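Local atomic coordinates of metal-dependent hydrolase (Lactobacillus plantarum, PDB entry 2F6K), a protein that probably acts as a metal-dependent decarboxylase of the amidohydrolase family, related to the enzyme that decarboxylates aminocarboxymuconate semialdehyde. Residues A[100-114]-A[135-149]. Sequence-based numbering, arbitrary orientation.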
ATOM      1  N   PRO A 100     -11.445  15.846  -4.616  1.00 33.84           N
ATOM      2  CA  PRO A 100     -10.239  16.562  -5.040  1.00 32.32           C
ATOM      3  C   PRO A 100     -10.342  17.456  -6.270  1.00 32.14           C
ATOM      4  O   PRO A 100      -9.328  17.726  -6.910  1.00 30.17           O
ATOM      5  CB  PRO A 100      -9.272  15.428  -5.302  1.00 32.00           C
ATOM      6  CG  PRO A 100     -10.168  14.470  -6.050  1.00 31.87           C
ATOM      7  CD  PRO A 100     -11.436  14.478  -5.181  1.00 34.70           C
ATOM      8  N   TYR A 101     -11.536  17.912  -6.621  1.00 31.56           N
ATOM      9  CA  TYR A 101     -11.673  18.746  -7.807  1.00 31.52           C
ATOM     10  C   TYR A 101     -11.525  20.210  -7.427  1.00 32.12           C
ATOM     11  O   TYR A 101     -12.504  20.888  -7.126  1.00 35.10           O
ATOM     12  CB  TYR A 101     -13.024  18.459  -8.456  1.00 32.08           C
ATOM     13  CG  TYR A 101     -13.221  16.974  -8.708  1.00 35.70           C
ATOM     14  CD1 TYR A 101     -12.437  16.295  -9.647  1.00 34.71           C
ATOM     15  CD2 TYR A 101     -14.138  16.230  -7.959  1.00 34.57           C
ATOM     16  CE1 TYR A 101     -12.558  14.920  -9.829  1.00 34.57           C
ATOM     17  CE2 TYR A 101     -14.265  14.855  -8.135  1.00 30.30           C
ATOM     18  CZ  TYR A 101     -13.472  14.210  -9.068  1.00 31.80           C
ATOM     19  OH  TYR A 101     -13.585  12.852  -9.247  1.00 32.67           O
ATOM     20  N   GLU A 102     -10.284  20.689  -7.450  1.00 30.27           N
ATOM     21  CA  GLU A 102      -9.964  22.058  -7.058  1.00 30.56           C
ATOM     22  C   GLU A 102     -10.875  23.179  -7.544  1.00 30.26           C
ATOM     23  O   GLU A 102     -11.441  23.907  -6.736  1.00 27.11           O
ATOM     24  CB  GLU A 102      -8.527  22.405  -7.448  1.00 30.98           C
ATOM     25  CG  GLU A 102      -8.128  23.819  -7.054  1.00 34.39           C
ATOM     26  CD  GLU A 102      -6.702  24.163  -7.436  1.00 38.82           C
ATOM     27  OE1 GLU A 102      -6.355  24.010  -8.626  1.00 45.83           O
ATOM     28  OE2 GLU A 102      -5.931  24.595  -6.547  1.00 38.90           O
ATOM     29  N   LEU A 103     -11.009  23.328  -8.856  1.00 30.79           N
ATOM     30  CA  LEU A 103     -11.823  24.406  -9.388  1.00 33.34           C
ATOM     31  C   LEU A 103     -13.272  24.299  -8.945  1.00 32.59           C
ATOM     32  O   LEU A 103     -13.905  25.305  -8.621  1.00 33.39           O
ATOM     33  CB  LEU A 103     -11.736  24.443 -10.919  1.00 37.74           C
ATOM     34  CG  LEU A 103     -11.861  25.849 -11.519  1.00 43.93           C
ATOM     35  CD1 LEU A 103     -10.808  26.749 -10.880  1.00 45.96           C
ATOM     36  CD2 LEU A 103     -11.674  25.808 -13.037  1.00 44.50           C
ATOM     37  N   ASP A 104     -13.791  23.078  -8.917  1.00 31.61           N
ATOM     38  CA  ASP A 104     -15.174  22.845  -8.506  1.00 30.32           C
ATOM     39  C   ASP A 104     -15.365  23.158  -7.022  1.00 30.07           C
ATOM     40  O   ASP A 104     -16.387  23.716  -6.622  1.00 28.59           O
ATOM     41  CB  ASP A 104     -15.553  21.394  -8.801  1.00 32.67           C
ATOM     42  CG  ASP A 104     -15.499  21.072 -10.291  1.00 37.58           C
ATOM     43  OD1 ASP A 104     -16.466  21.400 -11.007  1.00 36.12           O
ATOM     44  OD2 ASP A 104     -14.478  20.509 -10.748  1.00 41.40           O
ATOM     45  N   ALA A 105     -14.373  22.803  -6.214  1.00 27.53           N
ATOM     46  CA  ALA A 105     -14.428  23.061  -4.786  1.00 28.02           C
ATOM     47  C   ALA A 105     -14.396  24.569  -4.546  1.00 28.99           C
ATOM     48  O   ALA A 105     -15.100  25.074  -3.673  1.00 30.35           O
ATOM     49  CB  ALA A 105     -13.254  22.390  -4.084  1.00 25.55           C
ATOM     50  N   VAL A 106     -13.574  25.279  -5.314  1.00 28.79           N
ATOM     51  CA  VAL A 106     -13.461  26.731  -5.199  1.00 31.51           C
ATOM     52  C   VAL A 106     -14.852  27.323  -5.384  1.00 32.49           C
ATOM     53  O   VAL A 106     -15.253  28.261  -4.689  1.00 35.13           O
ATOM     54  CB  VAL A 106     -12.511  27.306  -6.291  1.00 31.71           C
ATOM     55  CG1 VAL A 106     -12.741  28.799  -6.472  1.00 32.23           C
ATOM     56  CG2 VAL A 106     -11.066  27.053  -5.906  1.00 33.55           C
ATOM     57  N   LYS A 107     -15.584  26.751  -6.328  1.00 31.84           N
ATOM     58  CA  LYS A 107     -16.934  27.184  -6.640  1.00 33.14           C
ATOM     59  C   LYS A 107     -17.888  26.904  -5.472  1.00 32.62           C
ATOM     60  O   LYS A 107     -18.731  27.740  -5.138  1.00 30.06           O
ATOM     61  CB  LYS A 107     -17.403  26.470  -7.916  1.00 37.12           C
ATOM     62  CG  LYS A 107     -18.796  26.841  -8.404  1.00 41.25           C
ATOM     63  CD  LYS A 107     -19.727  25.634  -8.290  1.00 48.06           C
ATOM     64  CE  LYS A 107     -20.829  25.658  -9.345  1.00 51.45           C
ATOM     65  NZ  LYS A 107     -21.312  24.277  -9.661  1.00 51.73           N
ATOM     66  N   THR A 108     -17.749  25.735  -4.848  1.00 30.41           N
ATOM     67  CA  THR A 108     -18.613  25.371  -3.730  1.00 30.41           C
ATOM     68  C   THR A 108     -18.376  26.256  -2.512  1.00 30.59           C
ATOM     69  O   THR A 108     -19.320  26.578  -1.778  1.00 28.02           O
ATOM     70  CB  THR A 108     -18.422  23.897  -3.319  1.00 31.48           C
ATOM     71  OG1 THR A 108     -18.781  23.049  -4.417  1.00 29.67           O
ATOM     72  CG2 THR A 108     -19.310  23.558  -2.126  1.00 28.42           C
ATOM     73  N   VAL A 109     -17.118  26.638  -2.296  1.00 28.59           N
ATOM     74  CA  VAL A 109     -16.768  27.506  -1.177  1.00 30.33           C
ATOM     75  C   VAL A 109     -17.451  28.874  -1.319  1.00 31.29           C
ATOM     76  O   VAL A 109     -18.129  29.330  -0.398  1.00 31.92           O
ATOM     77  CB  VAL A 109     -15.238  27.720  -1.083  1.00 30.34           C
ATOM     78  CG1 VAL A 109     -14.914  28.725   0.019  1.00 26.52           C
ATOM     79  CG2 VAL A 109     -14.546  26.393  -0.801  1.00 28.62           C
ATOM     80  N   GLN A 110     -17.279  29.516  -2.472  1.00 30.14           N
ATOM     81  CA  GLN A 110     -17.872  30.828  -2.726  1.00 31.64           C
ATOM     82  C   GLN A 110     -19.382  30.784  -2.551  1.00 32.54           C
ATOM     83  O   GLN A 110     -19.971  31.600  -1.845  1.00 32.88           O
ATOM     84  CB  GLN A 110     -17.550  31.290  -4.154  1.00 30.35           C
ATOM     85  CG  GLN A 110     -16.065  31.263  -4.491  1.00 32.58           C
ATOM     86  CD  GLN A 110     -15.784  31.589  -5.941  1.00 32.50           C
ATOM     87  OE1 GLN A 110     -16.424  31.060  -6.849  1.00 31.42           O
ATOM     88  NE2 GLN A 110     -14.806  32.449  -6.167  1.00 33.92           N
ATOM     89  N   GLN A 111     -20.010  29.821  -3.202  1.00 31.70           N
ATOM     90  CA  GLN A 111     -21.450  29.683  -3.129  1.00 33.81           C
ATOM     91  C   GLN A 111     -21.958  29.382  -1.716  1.00 32.57           C
ATOM     92  O   GLN A 111     -22.863  30.048  -1.219  1.00 32.90           O
ATOM     93  CB  GLN A 111     -21.879  28.578  -4.086  1.00 37.91           C
ATOM     94  CG  GLN A 111     -23.362  28.402  -4.217  1.00 47.38           C
ATOM     95  CD  GLN A 111     -23.705  27.109  -4.922  1.00 56.42           C
ATOM     96  OE1 GLN A 111     -23.063  26.736  -5.914  1.00 57.40           O
ATOM     97  NE2 GLN A 111     -24.727  26.418  -4.422  1.00 55.74           N
ATOM     98  N   ALA A 112     -21.361  28.382  -1.075  1.00 31.98           N
ATOM     99  CA  ALA A 112     -21.752  27.958   0.272  1.00 33.09           C
ATOM    100  C   ALA A 112     -21.674  29.082   1.296  1.00 33.91           C
ATOM    101  O   ALA A 112     -22.616  29.309   2.065  1.00 33.52           O
ATOM    102  CB  ALA A 112     -20.869  26.791   0.728  1.00 26.64           C
ATOM    103  N   LEU A 113     -20.543  29.780   1.306  1.00 34.87           N
ATOM    104  CA  LEU A 113     -20.324  30.866   2.247  1.00 35.73           C
ATOM    105  C   LEU A 113     -20.977  32.193   1.865  1.00 36.39           C
ATOM    106  O   LEU A 113     -21.549  32.863   2.720  1.00 38.68           O
ATOM    107  CB  LEU A 113     -18.820  31.069   2.467  1.00 33.67           C
ATOM    108  CG  LEU A 113     -18.093  29.827   3.005  1.00 35.55           C
ATOM    109  CD1 LEU A 113     -16.640  30.157   3.305  1.00 30.52           C
ATOM    110  CD2 LEU A 113     -18.784  29.332   4.270  1.00 32.90           C
ATOM    111  N   ASP A 114     -20.922  32.566   0.590  1.00 36.56           N
ATOM    112  CA  ASP A 114     -21.491  33.841   0.167  1.00 35.37           C
ATOM    113  C   ASP A 114     -23.007  33.911   0.011  1.00 36.92           C
ATOM    114  O   ASP A 114     -23.571  35.007   0.021  1.00 34.93           O
ATOM    115  CB  ASP A 114     -20.859  34.303  -1.147  1.00 33.89           C
ATOM    116  CG  ASP A 114     -19.364  34.507  -1.044  1.00 35.04           C
ATOM    117  OD1 ASP A 114     -18.853  34.648   0.091  1.00 35.73           O
ATOM    118  OD2 ASP A 114     -18.707  34.544  -2.112  1.00 33.90           O
ATOM    119  N   PRO A 135      -0.939  20.994  -1.918  1.00 31.98           N
ATOM    120  CA  PRO A 135      -0.991  22.152  -2.817  1.00 31.98           C
ATOM    121  C   PRO A 135      -1.944  21.981  -4.006  1.00 32.77           C
ATOM    122  O   PRO A 135      -2.162  22.913  -4.789  1.00 34.31           O
ATOM    123  CB  PRO A 135       0.472  22.335  -3.235  1.00 29.24           C
ATOM    124  CG  PRO A 135       1.076  20.975  -3.034  1.00 31.52           C
ATOM    125  CD  PRO A 135       0.445  20.519  -1.754  1.00 31.36           C
ATOM    126  N   VAL A 136      -2.516  20.789  -4.130  1.00 30.88           N
ATOM    127  CA  VAL A 136      -3.460  20.502  -5.203  1.00 29.99           C
ATOM    128  C   VAL A 136      -4.716  21.332  -4.974  1.00 30.87           C
ATOM    129  O   VAL A 136      -5.504  21.565  -5.894  1.00 29.80           O
ATOM    130  CB  VAL A 136      -3.830  18.988  -5.222  1.00 28.62           C
ATOM    131  CG1 VAL A 136      -5.069  18.743  -6.060  1.00 28.52           C
ATOM    132  CG2 VAL A 136      -2.672  18.185  -5.797  1.00 27.84           C
ATOM    133  N   LEU A 137      -4.886  21.791  -3.738  1.00 32.57           N
ATOM    134  CA  LEU A 137      -6.056  22.574  -3.356  1.00 33.48           C
ATOM    135  C   LEU A 137      -5.757  24.020  -2.959  1.00 35.98           C
ATOM    136  O   LEU A 137      -6.554  24.644  -2.264  1.00 36.28           O
ATOM    137  CB  LEU A 137      -6.773  21.870  -2.196  1.00 30.13           C
ATOM    138  CG  LEU A 137      -7.842  20.793  -2.449  1.00 29.93           C
ATOM    139  CD1 LEU A 137      -7.515  19.969  -3.653  1.00 29.29           C
ATOM    140  CD2 LEU A 137      -7.958  19.903  -1.222  1.00 29.19           C
ATOM    141  N   GLU A 138      -4.624  24.562  -3.393  1.00 36.03           N
ATOM    142  CA  GLU A 138      -4.288  25.935  -3.036  1.00 38.34           C
ATOM    143  C   GLU A 138      -5.412  26.928  -3.301  1.00 36.93           C
ATOM    144  O   GLU A 138      -5.771  27.714  -2.425  1.00 36.00           O
ATOM    145  CB  GLU A 138      -3.040  26.413  -3.770  1.00 41.10           C
ATOM    146  CG  GLU A 138      -1.760  25.733  -3.334  1.00 50.70           C
ATOM    147  CD  GLU A 138      -0.522  26.474  -3.815  1.00 57.00           C
ATOM    148  OE1 GLU A 138      -0.548  27.008  -4.955  1.00 55.73           O
ATOM    149  OE2 GLU A 138       0.473  26.511  -3.052  1.00 56.11           O
ATOM    150  N   ARG A 139      -5.968  26.907  -4.505  1.00 35.77           N
ATOM    151  CA  ARG A 139      -7.034  27.846  -4.830  1.00 35.36           C
ATOM    152  C   ARG A 139      -8.200  27.735  -3.855  1.00 35.01           C
ATOM    153  O   ARG A 139      -8.896  28.721  -3.596  1.00 35.68           O
ATOM    154  CB  ARG A 139      -7.501  27.637  -6.274  1.00 35.60           C
ATOM    155  CG  ARG A 139      -6.394  27.934  -7.287  1.00 37.02           C
ATOM    156  CD  ARG A 139      -6.865  27.813  -8.721  1.00 37.98           C
ATOM    157  NE  ARG A 139      -5.778  28.058  -9.669  1.00 45.30           N
ATOM    158  CZ  ARG A 139      -4.825  27.178  -9.976  1.00 43.47           C
ATOM    159  NH1 ARG A 139      -4.810  25.975  -9.417  1.00 37.17           N
ATOM    160  NH2 ARG A 139      -3.878  27.504 -10.846  1.00 40.84           N
ATOM    161  N   VAL A 140      -8.398  26.542  -3.298  1.00 33.19           N
ATOM    162  CA  VAL A 140      -9.478  26.336  -2.339  1.00 31.93           C
ATOM    163  C   VAL A 140      -9.124  27.043  -1.038  1.00 31.85           C
ATOM    164  O   VAL A 140      -9.980  27.664  -0.411  1.00 31.03           O
ATOM    165  CB  VAL A 140      -9.718  24.832  -2.037  1.00 33.30           C
ATOM    166  CG1 VAL A 140     -10.815  24.680  -0.987  1.00 25.25           C
ATOM    167  CG2 VAL A 140     -10.122  24.103  -3.304  1.00 32.37           C
ATOM    168  N   TYR A 141      -7.861  26.951  -0.634  1.00 32.27           N
ATOM    169  CA  TYR A 141      -7.412  27.606   0.593  1.00 33.36           C
ATOM    170  C   TYR A 141      -7.550  29.124   0.465  1.00 33.85           C
ATOM    171  O   TYR A 141      -8.033  29.793   1.381  1.00 34.74           O
ATOM    172  CB  TYR A 141      -5.950  27.251   0.903  1.00 31.86           C
ATOM    173  CG  TYR A 141      -5.646  25.775   0.861  1.00 31.48           C
ATOM    174  CD1 TYR A 141      -6.598  24.834   1.263  1.00 30.28           C
ATOM    175  CD2 TYR A 141      -4.403  25.316   0.438  1.00 27.68           C
ATOM    176  CE1 TYR A 141      -6.322  23.472   1.241  1.00 31.05           C
ATOM    177  CE2 TYR A 141      -4.115  23.954   0.419  1.00 28.67           C
ATOM    178  CZ  TYR A 141      -5.081  23.039   0.819  1.00 30.95           C
ATOM    179  OH  TYR A 141      -4.816  21.690   0.787  1.00 32.14           O
ATOM    180  N   GLN A 142      -7.132  29.662  -0.677  1.00 33.38           N
ATOM    181  CA  GLN A 142      -7.210  31.099  -0.913  1.00 32.65           C
ATOM    182  C   GLN A 142      -8.637  31.613  -0.761  1.00 31.55           C
ATOM    183  O   GLN A 142      -8.865  32.631  -0.117  1.00 30.90           O
ATOM    184  CB  GLN A 142      -6.670  31.427  -2.301  1.00 30.93           C
ATOM    185  CG  GLN A 142      -5.263  30.921  -2.515  1.00 34.62           C
ATOM    186  CD  GLN A 142      -4.778  31.133  -3.933  1.00 37.51           C
ATOM    187  OE1 GLN A 142      -5.546  31.024  -4.891  1.00 40.92           O
ATOM    188  NE2 GLN A 142      -3.493  31.421  -4.079  1.00 39.47           N
ATOM    189  N   GLU A 143      -9.595  30.909  -1.348  1.00 32.57           N
ATOM    190  CA  GLU A 143     -10.991  31.318  -1.245  1.00 34.44           C
ATOM    191  C   GLU A 143     -11.480  31.259   0.198  1.00 35.26           C
ATOM    192  O   GLU A 143     -12.335  32.045   0.602  1.00 36.43           O
ATOM    193  CB  GLU A 143     -11.878  30.423  -2.109  1.00 34.07           C
ATOM    194  CG  GLU A 143     -11.752  30.652  -3.613  1.00 40.99           C
ATOM    195  CD  GLU A 143     -12.085  32.082  -4.030  1.00 40.95           C
ATOM    196  OE1 GLU A 143     -12.869  32.753  -3.321  1.00 43.24           O
ATOM    197  OE2 GLU A 143     -11.573  32.530  -5.077  1.00 42.84           O
ATOM    198  N   LEU A 144     -10.934  30.319   0.967  1.00 34.54           N
ATOM    199  CA  LEU A 144     -11.322  30.152   2.359  1.00 33.91           C
ATOM    200  C   LEU A 144     -10.660  31.190   3.245  1.00 32.98           C
ATOM    201  O   LEU A 144     -11.277  31.703   4.174  1.00 32.84           O
ATOM    202  CB  LEU A 144     -10.966  28.741   2.847  1.00 33.97           C
ATOM    203  CG  LEU A 144     -11.905  27.611   2.405  1.00 33.35           C
ATOM    204  CD1 LEU A 144     -11.255  26.250   2.629  1.00 29.70           C
ATOM    205  CD2 LEU A 144     -13.205  27.717   3.172  1.00 30.35           C
ATOM    206  N   ASP A 145      -9.402  31.502   2.960  1.00 34.53           N
ATOM    207  CA  ASP A 145      -8.687  32.486   3.763  1.00 36.13           C
ATOM    208  C   ASP A 145      -9.257  33.885   3.539  1.00 36.32           C
ATOM    209  O   ASP A 145      -9.304  34.706   4.453  1.00 36.94           O
ATOM    210  CB  ASP A 145      -7.197  32.483   3.424  1.00 37.45           C
ATOM    211  CG  ASP A 145      -6.370  33.271   4.432  1.00 40.53           C
ATOM    212  OD1 ASP A 145      -6.219  32.813   5.584  1.00 40.83           O
ATOM    213  OD2 ASP A 145      -5.877  34.355   4.075  1.00 43.29           O
ATOM    214  N   ALA A 146      -9.696  34.155   2.318  1.00 36.22           N
ATOM    215  CA  ALA A 146     -10.251  35.463   2.003  1.00 35.33           C
ATOM    216  C   ALA A 146     -11.535  35.718   2.791  1.00 33.79           C
ATOM    217  O   ALA A 146     -11.934  36.867   2.990  1.00 33.83           O
ATOM    218  CB  ALA A 146     -10.516  35.571   0.505  1.00 31.40           C
ATOM    219  N   ARG A 147     -12.177  34.646   3.242  1.00 33.17           N
ATOM    220  CA  ARG A 147     -13.415  34.781   4.001  1.00 31.70           C
ATOM    221  C   ARG A 147     -13.223  34.475   5.479  1.00 31.43           C
ATOM    222  O   ARG A 147     -14.194  34.430   6.233  1.00 30.61           O
ATOM    223  CB  ARG A 147     -14.494  33.866   3.412  1.00 29.55           C
ATOM    224  CG  ARG A 147     -14.809  34.174   1.958  1.00 30.50           C
ATOM    225  CD  ARG A 147     -15.720  33.138   1.306  1.00 31.17           C
ATOM    226  NE  ARG A 147     -16.181  33.602  -0.005  1.00 33.21           N
ATOM    227  CZ  ARG A 147     -15.406  33.713  -1.081  1.00 28.01           C
ATOM    228  NH1 ARG A 147     -14.123  33.381  -1.013  1.00 24.11           N
ATOM    229  NH2 ARG A 147     -15.910  34.186  -2.214  1.00 22.30           N
ATOM    230  N   GLN A 148     -11.975  34.278   5.899  1.00 33.81           N
ATOM    231  CA  GLN A 148     -11.693  33.976   7.307  1.00 35.88           C
ATOM    232  C   GLN A 148     -12.619  32.852   7.740  1.00 34.52           C
ATOM    233  O   GLN A 148     -13.176  32.875   8.830  1.00 36.23           O
ATOM    234  CB  GLN A 148     -11.957  35.207   8.170  1.00 39.89           C
ATOM    235  CG  GLN A 148     -11.000  36.353   7.924  1.00 47.50           C
ATOM    236  CD  GLN A 148     -11.635  37.698   8.188  1.00 55.00           C
ATOM    237  OE1 GLN A 148     -12.537  38.116   7.460  1.00 61.62           O
ATOM    238  NE2 GLN A 148     -11.174  38.386   9.232  1.00 56.03           N
ATOM    239  N   ALA A 149     -12.772  31.871   6.861  1.00 32.64           N
ATOM    240  CA  ALA A 149     -13.650  30.741   7.091  1.00 31.75           C
ATOM    241  C   ALA A 149     -13.211  29.727   8.156  1.00 32.85           C
ATOM    242  O   ALA A 149     -12.014  29.531   8.436  1.00 32.28           O
ATOM    243  CB  ALA A 149     -13.881  30.021   5.764  1.00 29.07           C
TER
HETATM  244  O   HOH W   1      -3.390  23.963  -6.876  1.00 35.05           O
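R147 and D114 close one end of the contact with a side-on, two-nitrogen salt bridge: NE of R147 lies 2.9 Å from OD1 of D114 and NH2 of R147 lies 2.8 Å from OD2, both bonds nearly straight. Both oxygens are met on their syn sides and lie close to the guanidinium plane, while the carboxylate is moderately twisted against it. The third nitrogen, NH1 of R147, turns back to its own segment and bonds both the carbonyl O and, at 2.7 Å, the carboxylate OE1 of E143, which makes a three-residue charge network. With an alanine here, D114 and E143 would probably lose their shared cation, and L113 CD1 part of its cover, the arginine CD.

At the other end, E102 reaches across fully extended, CG anti to the backbone N (chi1 -180°). Its OE2 accepts the backbone N of R139 at 3.1 Å, on the anti side but tilted out of the carboxylate plane, in the first turn of helix 138-145, and a water links the same oxygen to P135 O. OE1 of E102 pairs with NH1 of R139 at 2.6 Å, but the hydrogen bond within this salt bridge is weak, bent to 126°, with the two planes nearly perpendicular.

Between these ends the packing is mainly apolar, beside a weak hydrogen bond from Q110 NE2 to E143 OE1. V140 is a knob in the hole formed by E102, A105, V106 and V109, its CG2 lying 3.7 Å from A105 CB. Farther along, V109 CG1 meets L144 CD2, also at 3.7 Å, and L113 CD1 touches A149 CB.

The two helix axes run 8.4 Å apart and nearly parallel (13°), as expected of successive outer helices in a TIM barrel. V136 and R139 also pack on Y101 and L103 of the second subunit. Helix 102-114 follows strand 91-95 and helix 138-145 precedes strand 150-154; helix 66-86 flanks helix 102-114.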